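Local coordinates for 5,10-methylenetetrahydromethanopterin reductase (Methanopyrus kandleri, PDB 1EZW), which catalyses the reversible, coenzyme F420-dependent reduction of methylenetetrahydromethanopterin to methyltetrahydromethanopterin, a step of methanogenesis from carbon dioxide, at residues Glu136-Tyr139 against Gln140-Gly144; Tyr69-His72 against Pro73-Ala77; Glu337-Gln341 against Glu342-His346; Glu312-Lys316 against Ala317-Gln321. All coordinates share one frame; numbering follows the deposited sequence.

Contact 1 of 4, residues Glu136-Tyr139 against Gln140-Gly144; sequences EVIY and QYLEG
One face of the Tyr139 ring carries the CD1 methyl of Leu142, which stands 3.9 Å above the ring plane, displaced toward the CD2-CE2 rim. From that methyl to the ring centroid is 4.2 Å, 22° off the normal, a CH-pi contact over the face. The Tyr139 hydroxyl is hydrogen-bonded to Ile171 O. The second ring belongs to Tyr141, whose CG is anti to the backbone N (chi1 -175°); this leads the ring away from 136-139, while its CB lies 3.2 Å from Ile138 O. The Tyr141 OH reaches Tyr40 O of the second subunit. The same Leu142 CD1 also lies 3.9 Å from Ile138 CG2, so one methyl fills the groove between residues three and four positions back. Were Leu142 replaced by alanine, the Tyr139 face and the Ile138 methyl would probably lose their common neighbour, opening a gap between them.

Beneath the side chains run the bonds of the last helical turns. Leu142 N gives to Ile138 O at 2.9 Å, while Glu143 N meets Tyr139 O more bent, at 139°. Gly144, with positive phi, closes a Schellman motif.

This is the C-terminal end of helix 127-142, on the outside of the TIM barrel. Val137 and Tyr141 pack on helix 73-86 through Leu74, Ala77, Ser78 and Ala81, whereas Ile138 and Tyr139 rest against Ile93 of strand 93-95.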
loop_
_atom_site.group_PDB
_atom_site.type_symbol
_atom_site.label_atom_id
_atom_site.label_comp_id
_atom_site.label_asym_id
_atom_site.label_seq_id
_atom_site.Cartn_x
_atom_site.Cartn_y
_atom_site.Cartn_z
ATOM N N GLU A 136 25.770 -18.687 3.592
ATOM C CA GLU A 136 26.946 -17.835 3.393
ATOM C C GLU A 136 26.719 -16.808 2.282
ATOM O O GLU A 136 27.115 -15.656 2.419
ATOM C CB GLU A 136 28.192 -18.667 3.069
ATOM C CG GLU A 136 28.637 -19.501 4.229
ATOM C CD GLU A 136 28.927 -18.668 5.457
ATOM O OE1 GLU A 136 28.502 -19.088 6.550
ATOM O OE2 GLU A 136 29.575 -17.597 5.340
ATOM N N VAL A 137 26.103 -17.224 1.187
ATOM C CA VAL A 137 25.852 -16.291 0.097
ATOM C C VAL A 137 24.897 -15.170 0.530
ATOM O O VAL A 137 25.124 -13.992 0.243
ATOM C CB VAL A 137 25.282 -17.027 -1.126
ATOM C CG1 VAL A 137 24.720 -16.010 -2.164
ATOM C CG2 VAL A 137 26.398 -17.891 -1.758
ATOM N N ILE A 138 23.821 -15.544 1.210
ATOM C CA ILE A 138 22.892 -14.517 1.656
ATOM C C ILE A 138 23.522 -13.504 2.568
ATOM O O ILE A 138 23.329 -12.307 2.380
ATOM C CB ILE A 138 21.666 -15.171 2.357
ATOM C CG1 ILE A 138 20.870 -15.977 1.325
ATOM C CG2 ILE A 138 20.817 -14.078 3.043
ATOM C CD1 ILE A 138 19.695 -16.772 1.984
ATOM N N TYR A 139 24.301 -13.942 3.566
ATOM C CA TYR A 139 24.858 -12.975 4.487
ATOM C C TYR A 139 25.990 -12.157 3.881
ATOM O O TYR A 139 26.156 -11.000 4.246
ATOM C CB TYR A 139 25.213 -13.670 5.818
ATOM C CG TYR A 139 23.892 -13.884 6.569
ATOM C CD1 TYR A 139 23.076 -14.990 6.291
ATOM C CD2 TYR A 139 23.434 -12.917 7.463
ATOM C CE1 TYR A 139 21.802 -15.140 6.896
ATOM C CE2 TYR A 139 22.155 -13.042 8.087
ATOM C CZ TYR A 139 21.360 -14.151 7.789
ATOM O OH TYR A 139 20.115 -14.295 8.360
ATOM N N GLN A 140 26.746 -12.732 2.942
ATOM C CA GLN A 140 27.722 -11.894 2.245
ATOM C C GLN A 140 26.974 -10.777 1.498
ATOM O O GLN A 140 27.427 -9.628 1.480
ATOM C CB GLN A 140 28.557 -12.666 1.225
ATOM C CG GLN A 140 29.645 -13.569 1.874
ATOM C CD GLN A 140 30.590 -14.096 0.813
ATOM O OE1 GLN A 140 30.892 -13.380 -0.145
ATOM N NE2 GLN A 140 31.113 -15.331 1.005
ATOM N N TYR A 141 25.823 -11.111 0.911
ATOM C CA TYR A 141 25.000 -10.141 0.169
ATOM C C TYR A 141 24.476 -9.056 1.126
ATOM O O TYR A 141 24.543 -7.862 0.841
ATOM C CB TYR A 141 23.837 -10.904 -0.489
ATOM C CG TYR A 141 22.960 -10.066 -1.401
ATOM C CD1 TYR A 141 23.102 -10.121 -2.779
ATOM C CD2 TYR A 141 21.996 -9.208 -0.866
ATOM C CE1 TYR A 141 22.286 -9.335 -3.638
ATOM C CE2 TYR A 141 21.177 -8.424 -1.706
ATOM C CZ TYR A 141 21.326 -8.495 -3.082
ATOM O OH TYR A 141 20.478 -7.776 -3.936
ATOM N N LEU A 142 23.950 -9.476 2.271
ATOM C CA LEU A 142 23.428 -8.539 3.272
ATOM C C LEU A 142 24.516 -7.664 3.897
ATOM O O LEU A 142 24.217 -6.572 4.400
ATOM C CB LEU A 142 22.670 -9.307 4.369
ATOM C CG LEU A 142 21.407 -10.019 3.934
ATOM C CD1 LEU A 142 20.854 -10.815 5.138
ATOM C CD2 LEU A 142 20.359 -8.979 3.506
ATOM N N GLU A 143 25.778 -8.133 3.885
ATOM C CA GLU A 143 26.874 -7.310 4.388
ATOM C C GLU A 143 27.301 -6.281 3.341
ATOM O O GLU A 143 28.155 -5.426 3.616
ATOM C CB GLU A 143 28.093 -8.178 4.796
ATOM C CG GLU A 143 27.812 -9.082 6.014
ATOM C CD GLU A 143 27.845 -8.338 7.335
ATOM O OE1 GLU A 143 27.876 -7.089 7.313
ATOM O OE2 GLU A 143 27.841 -8.998 8.409
ATOM N N GLY A 144 26.717 -6.363 2.142
ATOM C CA GLY A 144 27.027 -5.409 1.075
ATOM C C GLY A 144 27.919 -5.924 -0.046
ATOM O O GLY A 144 28.184 -5.196 -1.036
#

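Contact 2 of 4, residues Tyr69-His72 against Pro73-Ala77; sequences YTRH and PLITA
His72 turns its imidazole back onto the start of helix 73-86, where ND1 accepts the Leu74 N-H at 3.0 Å. The bond is nearly straight (169°), and the donor lies within 5° of the ring plane, so His72 is an N-cap. With CG anti to the backbone N (chi1 -168°), the ring passes beside Leu74, bringing CE1 to 3.6 Å from Leu74 CD1, while Pro73 CD lies over one ring face. His72 also packs on Met106 of the second subunit.

The His72 carbonyl takes the amides of Thr76, with N to O 3.1 Å, and, weakly, Ile75. A water joins Arg71 O, to which it donates at 2.8 Å, with Thr76 OG1, whose proton it accepts at 2.6 Å. The Arg71 guanidinium is engaged by Asp38 through a salt bridge at NH2.

A leucine in place of His72 would probably leave the buried Leu74 amide without its acceptor and the first helical turn less firmly fixed.

Proline has no N-H to satisfy in the first turn; the other amides there look to His72, through ND1 and O. A neutral ring accepting at ND1 would probably keep its hydrogen on NE2.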
loop_
_atom_site.group_PDB
_atom_site.type_symbol
_atom_site.label_atom_id
_atom_site.label_comp_id
_atom_site.label_asym_id
_atom_site.label_seq_id
_atom_site.Cartn_x
_atom_site.Cartn_y
_atom_site.Cartn_z
ATOM N N TYR A 69 17.164 -24.395 -4.029
ATOM C CA TYR A 69 17.107 -24.909 -5.391
ATOM C C TYR A 69 16.308 -24.236 -6.467
ATOM O O TYR A 69 16.747 -24.166 -7.610
ATOM C CB TYR A 69 16.628 -26.371 -5.345
ATOM C CG TYR A 69 17.398 -27.206 -4.328
ATOM C CD1 TYR A 69 16.792 -27.593 -3.126
ATOM C CD2 TYR A 69 18.760 -27.499 -4.515
ATOM C CE1 TYR A 69 17.506 -28.247 -2.134
ATOM C CE2 TYR A 69 19.505 -28.170 -3.490
ATOM C CZ TYR A 69 18.854 -28.532 -2.308
ATOM O OH TYR A 69 19.537 -29.195 -1.275
ATOM N N THR A 70 15.105 -23.785 -6.128
ATOM C CA THR A 70 14.253 -23.239 -7.174
ATOM C C THR A 70 14.616 -21.824 -7.605
ATOM O O THR A 70 14.034 -21.323 -8.570
ATOM C CB THR A 70 12.791 -23.268 -6.747
ATOM O OG1 THR A 70 12.652 -22.390 -5.621
ATOM C CG2 THR A 70 12.332 -24.749 -6.375
ATOM N N ARG A 71 15.528 -21.169 -6.882
ATOM C CA ARG A 71 15.989 -19.817 -7.259
ATOM C C ARG A 71 17.458 -19.783 -6.893
ATOM O O ARG A 71 17.871 -20.398 -5.913
ATOM C CB ARG A 71 15.315 -18.730 -6.406
ATOM C CG ARG A 71 13.799 -18.693 -6.543
ATOM C CD ARG A 71 13.302 -17.556 -5.610
ATOM N NE ARG A 71 11.837 -17.474 -5.542
ATOM C CZ ARG A 71 11.084 -18.344 -4.869
ATOM N NH1 ARG A 71 9.758 -18.225 -4.841
ATOM N NH2 ARG A 71 11.670 -19.342 -4.222
ATOM N N HIS A 72 18.257 -19.033 -7.650
ATOM C CA HIS A 72 19.665 -18.895 -7.326
ATOM C C HIS A 72 19.762 -18.227 -5.951
ATOM O O HIS A 72 18.966 -17.349 -5.618
ATOM C CB HIS A 72 20.320 -18.003 -8.388
ATOM C CG HIS A 72 21.819 -18.002 -8.352
ATOM N ND1 HIS A 72 22.542 -17.347 -7.383
ATOM C CD2 HIS A 72 22.727 -18.595 -9.172
ATOM C CE1 HIS A 72 23.841 -17.539 -7.600
ATOM N NE2 HIS A 72 23.977 -18.291 -8.685
ATOM N N PRO A 73 20.710 -18.638 -5.112
ATOM C CA PRO A 73 20.798 -17.999 -3.808
ATOM C C PRO A 73 20.987 -16.485 -3.819
ATOM O O PRO A 73 20.577 -15.821 -2.873
ATOM C CB PRO A 73 21.944 -18.774 -3.123
ATOM C CG PRO A 73 22.739 -19.293 -4.244
ATOM C CD PRO A 73 21.680 -19.762 -5.198
ATOM N N LEU A 74 21.559 -15.923 -4.899
ATOM C CA LEU A 74 21.740 -14.480 -4.970
ATOM C C LEU A 74 20.367 -13.837 -5.208
ATOM O O LEU A 74 20.152 -12.704 -4.802
ATOM C CB LEU A 74 22.692 -14.083 -6.118
ATOM C CG LEU A 74 24.169 -14.363 -5.785
ATOM C CD1 LEU A 74 25.029 -14.161 -7.075
ATOM C CD2 LEU A 74 24.652 -13.396 -4.667
ATOM N N ILE A 75 19.474 -14.554 -5.897
ATOM C CA ILE A 75 18.104 -14.043 -6.094
ATOM C C ILE A 75 17.356 -14.109 -4.733
ATOM O O ILE A 75 16.637 -13.169 -4.350
ATOM C CB ILE A 75 17.382 -14.840 -7.163
ATOM C CG1 ILE A 75 18.009 -14.515 -8.534
ATOM C CG2 ILE A 75 15.876 -14.524 -7.153
ATOM C CD1 ILE A 75 17.881 -13.032 -8.922
ATOM N N THR A 76 17.508 -15.209 -4.004
ATOM C CA THR A 76 16.878 -15.269 -2.681
ATOM C C THR A 76 17.432 -14.128 -1.799
ATOM O O THR A 76 16.674 -13.452 -1.105
ATOM C CB THR A 76 17.151 -16.654 -2.029
ATOM O OG1 THR A 76 16.459 -17.658 -2.780
ATOM C CG2 THR A 76 16.663 -16.654 -0.567
ATOM N N ALA A 77 18.762 -13.890 -1.823
ATOM C CA ALA A 77 19.337 -12.803 -1.030
ATOM C C ALA A 77 18.674 -11.450 -1.393
ATOM O O ALA A 77 18.313 -10.656 -0.514
ATOM C CB ALA A 77 20.855 -12.722 -1.263
HETATM O O HOH W 1 17.706 -19.932 -3.149
#

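Contact 3 of 4, residues Glu337-Gln341 against Glu342-His346; sequences ELVGQ and EVIPH. Unlike the reference sequence in segment 342-346: Ile344 (reference Leu).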
loop_
_atom_site.group_PDB
_atom_site.type_symbol
_atom_site.label_atom_id
_atom_site.label_comp_id
_atom_site.label_asym_id
_atom_site.label_seq_id
_atom_site.Cartn_x
_atom_site.Cartn_y
_atom_site.Cartn_z
ATOM N N GLU A 337 -7.866 -13.921 16.974
ATOM C CA GLU A 337 -8.263 -13.017 18.043
ATOM C C GLU A 337 -8.392 -13.774 19.375
ATOM O O GLU A 337 -8.036 -13.244 20.427
ATOM C CB GLU A 337 -9.590 -12.336 17.654
ATOM C CG GLU A 337 -9.387 -11.344 16.499
ATOM C CD GLU A 337 -10.663 -10.668 16.076
ATOM O OE1 GLU A 337 -11.726 -11.348 16.067
ATOM O OE2 GLU A 337 -10.594 -9.476 15.731
ATOM N N LEU A 338 -8.891 -14.999 19.308
ATOM C CA LEU A 338 -9.045 -15.808 20.528
ATOM C C LEU A 338 -7.637 -16.102 21.085
ATOM O O LEU A 338 -7.386 -16.035 22.300
ATOM C CB LEU A 338 -9.846 -17.070 20.177
ATOM C CG LEU A 338 -10.368 -17.895 21.344
ATOM C CD1 LEU A 338 -11.074 -16.973 22.361
ATOM C CD2 LEU A 338 -11.280 -18.967 20.799
ATOM N N VAL A 339 -6.665 -16.364 20.212
ATOM C CA VAL A 339 -5.297 -16.537 20.704
ATOM C C VAL A 339 -4.778 -15.232 21.342
ATOM O O VAL A 339 -4.195 -15.241 22.424
ATOM C CB VAL A 339 -4.318 -16.968 19.548
ATOM C CG1 VAL A 339 -2.831 -16.962 20.050
ATOM C CG2 VAL A 339 -4.683 -18.325 19.052
ATOM N N GLY A 340 -4.982 -14.085 20.683
ATOM C CA GLY A 340 -4.475 -12.848 21.255
ATOM C C GLY A 340 -5.153 -12.475 22.579
ATOM O O GLY A 340 -4.508 -11.939 23.481
ATOM N N GLN A 341 -6.440 -12.775 22.695
ATOM C CA GLN A 341 -7.204 -12.433 23.911
ATOM C C GLN A 341 -7.134 -13.429 25.053
ATOM O O GLN A 341 -7.136 -13.000 26.212
ATOM C CB GLN A 341 -8.681 -12.249 23.568
ATOM C CG GLN A 341 -9.002 -10.980 22.778
ATOM C CD GLN A 341 -8.772 -9.722 23.603
ATOM O OE1 GLN A 341 -7.855 -8.940 23.340
ATOM N NE2 GLN A 341 -9.595 -9.537 24.630
ATOM N N GLU A 342 -7.082 -14.727 24.751
ATOM C CA GLU A 342 -7.120 -15.719 25.839
ATOM C C GLU A 342 -5.963 -16.705 25.931
ATOM O O GLU A 342 -6.001 -17.647 26.774
ATOM C CB GLU A 342 -8.431 -16.503 25.760
ATOM C CG GLU A 342 -9.671 -15.596 25.671
ATOM C CD GLU A 342 -10.973 -16.337 25.894
ATOM O OE1 GLU A 342 -12.045 -15.736 25.629
ATOM O OE2 GLU A 342 -10.941 -17.512 26.343
ATOM N N VAL A 343 -4.958 -16.549 25.063
ATOM C CA VAL A 343 -3.817 -17.447 25.118
ATOM C C VAL A 343 -2.536 -16.667 25.370
ATOM O O VAL A 343 -1.852 -16.888 26.379
ATOM C CB VAL A 343 -3.672 -18.282 23.810
ATOM C CG1 VAL A 343 -2.396 -19.133 23.874
ATOM C CG2 VAL A 343 -4.898 -19.190 23.619
ATOM N N ILE A 344 -2.187 -15.751 24.455
ATOM C CA ILE A 344 -0.953 -14.993 24.608
ATOM C C ILE A 344 -0.768 -14.282 25.963
ATOM O O ILE A 344 0.323 -14.311 26.514
ATOM C CB ILE A 344 -0.788 -13.983 23.424
ATOM C CG1 ILE A 344 -0.586 -14.807 22.138
ATOM C CG2 ILE A 344 0.401 -13.027 23.664
ATOM C CD1 ILE A 344 -0.462 -13.963 20.844
ATOM N N PRO A 345 -1.825 -13.640 26.507
ATOM C CA PRO A 345 -1.682 -12.957 27.805
ATOM C C PRO A 345 -1.196 -13.877 28.954
ATOM O O PRO A 345 -0.619 -13.399 29.948
ATOM C CB PRO A 345 -3.092 -12.411 28.048
ATOM C CG PRO A 345 -3.579 -12.134 26.611
ATOM C CD PRO A 345 -3.194 -13.460 25.990
ATOM N N HIS A 346 -1.424 -15.181 28.816
ATOM C CA HIS A 346 -1.000 -16.151 29.830
ATOM C C HIS A 346 0.484 -16.428 29.737
ATOM O O HIS A 346 1.054 -17.066 30.620
ATOM C CB HIS A 346 -1.740 -17.478 29.674
ATOM C CG HIS A 346 -3.191 -17.405 30.024
ATOM N ND1 HIS A 346 -3.636 -17.222 31.317
ATOM C CD2 HIS A 346 -4.298 -17.456 29.249
ATOM C CE1 HIS A 346 -4.957 -17.165 31.322
ATOM N NE2 HIS A 346 -5.384 -17.302 30.078
#
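Val339 and Ile344 meet through a methyl and a side-chain stem: Val339 CG1 lies 3.7 Å from Ile344 CG1, the two side chains crossing at a slant. Ile344, an isoleucine where the reference sequence has leucine, carries its CG1 anti to the carbonyl carbon (chi1 -66°), which sends CD1 on over the backbone of Gly340, to 4.2 Å from its CA. Val343 comes in beside Val339, with CB 4.1 Å from Val339 CG1.

Apart from this apolar group, the Leu338 CD1 methyl makes a van der Waals contact with the carboxylate of Glu342, 3.6 Å from its CD, at the end of an extended chain.

The hydrogen bonds are all between backbone atoms. Glu342 N gives to Leu338 O at 2.8 Å, an ordinary helical bond. Val339 O then takes two donors. Ile344 N arrives nearly head-on, with a straight N-H (168°) at 2.9 Å, whereas Val343 N comes from above the carbonyl plane and is more bent. The Ile344 bond spans five residues, and after it residues 344-346 keep helical backbone angles without the regular bonds.

Pro345, with no N-H to offer, sets its ring against the carbonyls of the last turn instead: CD is 3.2 Å from Gly340 O.

Val343 reaches Ile311 of helix 304-316, Phe6 of strand 5-10 and Ile234; Val339 and Ile344 share Phe31. The arrangement is a helix C-terminus with a widened, pi-type closing bond, at the end of helix 332-342, one of those packed around the outside of a (beta/alpha)8 barrel.

Contact 4 of 4, residues Glu312-Lys316 against Ala317-Gln321; sequences EELLK and AGVTQ
Leu315 approaches Val319 O with CA, CB and CD2, and it is worth following outward. Its CA makes a C-H...O contact with Val319 O, 3.5 Å away. CB stays 4.1 Å from that same oxygen. From CG, set anti to the carbonyl carbon (chi1 -57°), the CD2 methyl curls back to 3.3 Å from Val319 O, so CA and this methyl both come near one oxygen, with CB farther off. A water donates both to this oxygen and to Leu315 O, and so satisfies two carbonyls at the turn.

Val319 in turn lays CG2 4.0 Å from Leu314 CB, an apolar contact at the helix end. Its amide closes the helix: Val319 N gives to Leu314 O at 3.2 Å, from above the carbonyl plane. Gly318 N donates to Leu315 O, also from well above that carbonyl's plane. Gly318 has phi 107°, where a CB would collide with the Ala317 carbonyl oxygen, and with it the Schellman motif is complete. Within the last turn Lys316 NZ and Glu313 OE2 form a salt bridge, unusually short at 2.5 Å.

The turn carries the chain from helix 304-316 into strand 321-324 of the barrel. Val319 and Ala317 pack on Phe203 of helix 200-216, and Val319 also touches Ala228 of strand 225-229. Leu315 lies against Val4 and Phe347, near both chain termini, while Thr320 bonds Asp225.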
loop_
_atom_site.group_PDB
_atom_site.type_symbol
_atom_site.label_atom_id
_atom_site.label_comp_id
_atom_site.label_asym_id
_atom_site.label_seq_id
_atom_site.Cartn_x
_atom_site.Cartn_y
_atom_site.Cartn_z
ATOM N N GLU A 312 1.900 -24.820 27.484
ATOM C CA GLU A 312 2.787 -24.914 28.637
ATOM C C GLU A 312 3.704 -26.148 28.526
ATOM O O GLU A 312 4.902 -26.052 28.807
ATOM C CB GLU A 312 1.970 -24.984 29.948
ATOM C CG GLU A 312 1.114 -23.758 30.188
ATOM C CD GLU A 312 0.259 -23.865 31.437
ATOM O OE1 GLU A 312 -0.117 -25.008 31.790
ATOM O OE2 GLU A 312 -0.050 -22.805 32.037
ATOM N N GLU A 313 3.159 -27.286 28.100
ATOM C CA GLU A 313 3.966 -28.500 27.982
ATOM C C GLU A 313 4.996 -28.392 26.848
ATOM O O GLU A 313 6.092 -28.920 26.949
ATOM C CB GLU A 313 3.084 -29.725 27.765
ATOM C CG GLU A 313 2.157 -30.005 28.944
ATOM C CD GLU A 313 2.924 -30.134 30.247
ATOM O OE1 GLU A 313 3.820 -31.001 30.313
ATOM O OE2 GLU A 313 2.638 -29.356 31.182
ATOM N N LEU A 314 4.633 -27.720 25.753
ATOM C CA LEU A 314 5.602 -27.530 24.675
ATOM C C LEU A 314 6.754 -26.665 25.151
ATOM O O LEU A 314 7.920 -26.979 24.881
ATOM C CB LEU A 314 4.927 -26.867 23.462
ATOM C CG LEU A 314 4.055 -27.837 22.686
ATOM C CD1 LEU A 314 3.254 -27.018 21.653
ATOM C CD2 LEU A 314 4.880 -28.892 21.999
ATOM N N LEU A 315 6.443 -25.594 25.882
ATOM C CA LEU A 315 7.485 -24.706 26.379
ATOM C C LEU A 315 8.420 -25.495 27.310
ATOM O O LEU A 315 9.619 -25.282 27.297
ATOM C CB LEU A 315 6.894 -23.524 27.133
ATOM C CG LEU A 315 5.885 -22.627 26.387
ATOM C CD1 LEU A 315 5.632 -21.395 27.233
ATOM C CD2 LEU A 315 6.413 -22.222 25.034
ATOM N N LYS A 316 7.864 -26.397 28.119
ATOM C CA LYS A 316 8.714 -27.203 29.012
ATOM C C LYS A 316 9.662 -28.091 28.223
ATOM O O LYS A 316 10.753 -28.436 28.717
ATOM C CB LYS A 316 7.869 -28.089 29.923
ATOM C CG LYS A 316 7.006 -27.318 30.884
ATOM C CD LYS A 316 6.233 -28.299 31.784
ATOM C CE LYS A 316 5.040 -27.625 32.428
ATOM N NZ LYS A 316 4.050 -27.256 31.348
ATOM N N ALA A 317 9.233 -28.491 27.020
ATOM C CA ALA A 317 10.029 -29.338 26.127
ATOM C C ALA A 317 11.046 -28.537 25.286
ATOM O O ALA A 317 11.742 -29.119 24.454
ATOM C CB ALA A 317 9.116 -30.161 25.219
ATOM N N GLY A 318 11.114 -27.223 25.494
ATOM C CA GLY A 318 12.107 -26.409 24.813
ATOM C C GLY A 318 11.627 -25.502 23.695
ATOM O O GLY A 318 12.441 -24.773 23.115
ATOM N N VAL A 319 10.334 -25.561 23.384
ATOM C CA VAL A 319 9.792 -24.671 22.333
ATOM C C VAL A 319 9.814 -23.224 22.845
ATOM O O VAL A 319 9.479 -22.965 24.016
ATOM C CB VAL A 319 8.346 -25.061 21.991
ATOM C CG1 VAL A 319 7.724 -24.000 21.011
ATOM C CG2 VAL A 319 8.317 -26.480 21.361
ATOM N N THR A 320 10.210 -22.259 22.000
ATOM C CA THR A 320 10.206 -20.874 22.411
ATOM C C THR A 320 9.328 -20.016 21.475
ATOM O O THR A 320 8.910 -18.952 21.852
ATOM C CB THR A 320 11.636 -20.266 22.522
ATOM O OG1 THR A 320 12.369 -20.482 21.304
ATOM C CG2 THR A 320 12.380 -20.944 23.679
ATOM N N GLN A 321 9.033 -20.512 20.269
ATOM C CA GLN A 321 8.123 -19.777 19.356
ATOM C C GLN A 321 7.030 -20.754 18.959
ATOM O O GLN A 321 7.303 -21.807 18.405
ATOM C CB GLN A 321 8.814 -19.254 18.055
ATOM C CG GLN A 321 7.766 -18.575 17.124
ATOM C CD GLN A 321 8.320 -17.992 15.822
ATOM O OE1 GLN A 321 7.548 -17.806 14.841
ATOM N NE2 GLN A 321 9.618 -17.661 15.801
HETATM O O HOH W 2 10.775 -23.103 26.283
#

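Contacts 1 and 2 form one neighbourhood, their centres about 12 Å apart: helices 127-142 and 73-86 lie together, with Tyr141 CG 3.4 Å from Ala77 CB and Val137 CG1 3.6 Å from Leu74 CD2. Both also meet the second subunit, so this corner of the barrel belongs to a subunit interface. Contacts 3 and 4 sit together elsewhere, centres about 17 Å apart and nearest atoms about 6 Å, without touching; helix 304-316, whose end forms contact 4, presents Ile311 to Val343 of contact 3. Contact 2 lies across the chain's centre from both, its centre about 37 Å from that of contact 3. The magnesium ion, at Thr56 and Ser57, is bound by none of the four.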